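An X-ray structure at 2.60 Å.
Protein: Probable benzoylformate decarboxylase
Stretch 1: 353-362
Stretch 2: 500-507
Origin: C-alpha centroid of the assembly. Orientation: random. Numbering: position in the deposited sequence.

Stretch 1 (353-362) GAGLDPAQLF
Stretch 2 500-507: VATAEDFT

Contact between two loop-to-helix segments of one chain, 353-362 and 500-507, burying 288 Å² in total without a hydrogen bond between them. Each passes from loop into a helix that runs on past the segment, starting at Pro358 in the first and Ala503 in the second; Ala354, in the first loop, is at -69/-23. The CA traces come nearest at Gly355 and Ala501, 4.8 Å between their CA atoms. Leu356 covers the most surface. Its backbone is extended (phi/psi -93/143) and its CA-to-CB bond points sideways, but chi1 of -69° (m) and an off-well chi2 of -92° carry the branched end to the second segment. There Leu356 CD2 lies 3.0 Å from Ala501 O, a tight approach for a methyl carbon, and 3.6 Å from Thr502 N, while Leu356 CD1 is 3.8 Å from Ala503 N and 4.2 Å from Ala503 CB. Ala501 (-141/0) is the main partner: besides meeting Leu356, its carbonyl receives a CA-H...O contact from Gly355, with Gly355 CA to Ala501 O 3.5 Å and an angle of 153° at the hydrogen. Gly355 itself is extended at -128/-155. Further along, Leu361 (chi1 180°, t; chi2 55°, p) sets CD1 over one face of the Phe506 ring, 3.6 Å from the centroid and only 6° off the normal, a well-centred CH-pi contact; the nearest ring atom, Phe506 CE1, is 3.8 Å from Leu361 CD1. Phe506 (chi1 175°, t; chi2 74°) points its CA-to-CB bond toward the first segment. Gln360, helical in its backbone but with an extended side chain (chi1 and chi2 both t), brings OE1 to 3.8 Å from Ala503 CB. Within the helices, Leu361 N donates to Asp357 O (3.0 Å) and Phe506 N to Thr502 O (2.9 Å). Thr502 (chi1 75°, p) caps the second helix, its OG1 accepting from Asp505 N at 3.2 Å.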

# COMPACT_ATOMS: atom_id res chain seq x y z
N GLY C 353 35.51 -28.15 27.81
CA GLY C 353 35.31 -28.14 26.35
C GLY C 353 36.61 -27.77 25.63
O GLY C 353 37.59 -27.39 26.31
N ALA C 354 36.61 -27.88 24.30
CA ALA C 354 37.75 -27.51 23.44
C ALA C 354 37.95 -25.98 23.43
O ALA C 354 39.09 -25.55 23.14
CB ALA C 354 37.56 -28.07 22.05
N GLY C 355 36.91 -25.19 23.74
CA GLY C 355 36.95 -23.72 23.74
C GLY C 355 36.45 -23.11 25.04
O GLY C 355 36.53 -23.79 26.09
N LEU C 356 35.97 -21.86 24.98
CA LEU C 356 35.44 -21.08 26.13
C LEU C 356 33.92 -21.27 26.21
O LEU C 356 33.26 -21.33 25.18
CB LEU C 356 35.74 -19.59 25.91
CG LEU C 356 37.18 -19.08 25.98
CD1 LEU C 356 37.53 -18.61 27.36
CD2 LEU C 356 38.17 -20.09 25.49
N ASP C 357 33.36 -21.34 27.41
CA ASP C 357 31.90 -21.18 27.65
C ASP C 357 31.63 -19.69 27.61
O ASP C 357 32.44 -18.89 28.06
CB ASP C 357 31.42 -21.75 28.98
CG ASP C 357 31.04 -23.23 28.91
OD1 ASP C 357 31.73 -24.00 28.18
OD2 ASP C 357 30.04 -23.60 29.57
N PRO C 358 30.51 -19.28 26.99
CA PRO C 358 30.17 -17.85 26.96
C PRO C 358 30.26 -17.18 28.34
O PRO C 358 30.77 -16.10 28.41
CB PRO C 358 28.76 -17.89 26.36
CG PRO C 358 28.86 -19.03 25.38
CD PRO C 358 29.61 -20.11 26.17
N ALA C 359 29.81 -17.83 29.41
CA ALA C 359 29.84 -17.25 30.78
C ALA C 359 31.28 -16.92 31.16
O ALA C 359 31.50 -15.90 31.77
CB ALA C 359 29.19 -18.18 31.78
N GLN C 360 32.25 -17.73 30.78
CA GLN C 360 33.68 -17.46 31.10
C GLN C 360 34.21 -16.37 30.18
O GLN C 360 34.98 -15.52 30.66
CB GLN C 360 34.55 -18.71 30.95
CG GLN C 360 35.94 -18.49 31.53
CD GLN C 360 36.87 -19.62 31.20
OE1 GLN C 360 37.92 -19.78 31.83
NE2 GLN C 360 36.52 -20.41 30.19
N LEU C 361 33.85 -16.40 28.91
CA LEU C 361 34.28 -15.36 27.96
C LEU C 361 33.81 -14.00 28.47
O LEU C 361 34.58 -13.06 28.43
CB LEU C 361 33.74 -15.64 26.57
CG LEU C 361 34.15 -14.62 25.53
CD1 LEU C 361 35.65 -14.47 25.46
CD2 LEU C 361 33.60 -14.99 24.17
N PHE C 362 32.58 -13.90 28.96
CA PHE C 362 32.03 -12.61 29.43
C PHE C 362 32.72 -12.19 30.73
O PHE C 362 32.98 -11.01 30.93
CB PHE C 362 30.51 -12.65 29.50
CG PHE C 362 29.82 -12.81 28.16
CD1 PHE C 362 30.35 -12.29 27.00
CD2 PHE C 362 28.64 -13.51 28.05
CE1 PHE C 362 29.75 -12.49 25.78
CE2 PHE C 362 28.02 -13.69 26.83
CZ PHE C 362 28.57 -13.18 25.69
N VAL C 500 41.56 -17.74 18.81
CA VAL C 500 41.89 -17.87 20.25
C VAL C 500 40.93 -18.94 20.77
O VAL C 500 39.81 -18.99 20.26
CB VAL C 500 41.70 -16.48 20.89
CG1 VAL C 500 40.81 -16.48 22.12
CG2 VAL C 500 43.02 -15.81 21.17
N ALA C 501 41.35 -19.82 21.67
CA ALA C 501 40.49 -20.92 22.14
C ALA C 501 40.67 -21.17 23.64
O ALA C 501 39.99 -22.06 24.17
CB ALA C 501 40.78 -22.16 21.32
N THR C 502 41.54 -20.42 24.32
CA THR C 502 41.74 -20.54 25.79
C THR C 502 41.65 -19.16 26.42
O THR C 502 41.90 -18.20 25.73
CB THR C 502 43.09 -21.16 26.14
OG1 THR C 502 44.03 -20.12 25.90
CG2 THR C 502 43.42 -22.40 25.33
N ALA C 503 41.32 -19.12 27.70
CA ALA C 503 41.23 -17.93 28.55
C ALA C 503 42.56 -17.17 28.50
O ALA C 503 42.50 -15.95 28.38
CB ALA C 503 40.88 -18.34 29.95
N GLU C 504 43.71 -17.84 28.59
CA GLU C 504 45.03 -17.16 28.69
C GLU C 504 45.22 -16.39 27.37
O GLU C 504 45.52 -15.18 27.45
CB GLU C 504 46.14 -18.17 29.05
CG GLU C 504 47.60 -17.66 29.04
CD GLU C 504 48.68 -18.65 28.52
OE1 GLU C 504 48.39 -19.89 28.40
OE2 GLU C 504 49.84 -18.22 28.24
N ASP C 505 45.00 -17.05 26.23
CA ASP C 505 45.21 -16.46 24.87
C ASP C 505 44.18 -15.35 24.62
O ASP C 505 44.51 -14.38 23.94
CB ASP C 505 44.94 -17.40 23.69
CG ASP C 505 45.71 -18.70 23.58
OD1 ASP C 505 46.92 -18.73 23.95
OD2 ASP C 505 45.08 -19.68 23.06
N PHE C 506 42.95 -15.55 25.06
CA PHE C 506 41.90 -14.52 24.93
C PHE C 506 42.32 -13.28 25.73
O PHE C 506 42.30 -12.19 25.15
CB PHE C 506 40.52 -14.96 25.41
CG PHE C 506 39.58 -13.80 25.33
CD1 PHE C 506 39.12 -13.37 24.10
CD2 PHE C 506 39.27 -13.06 26.46
CE1 PHE C 506 38.32 -12.23 24.02
CE2 PHE C 506 38.47 -11.93 26.37
CZ PHE C 506 38.00 -11.51 25.14
N THR C 507 42.69 -13.43 27.00
CA THR C 507 43.05 -12.28 27.88
C THR C 507 44.15 -11.47 27.19
O THR C 507 44.09 -10.24 27.24
CB THR C 507 43.48 -12.72 29.28
OG1 THR C 507 42.32 -13.19 29.95
CG2 THR C 507 44.18 -11.63 30.08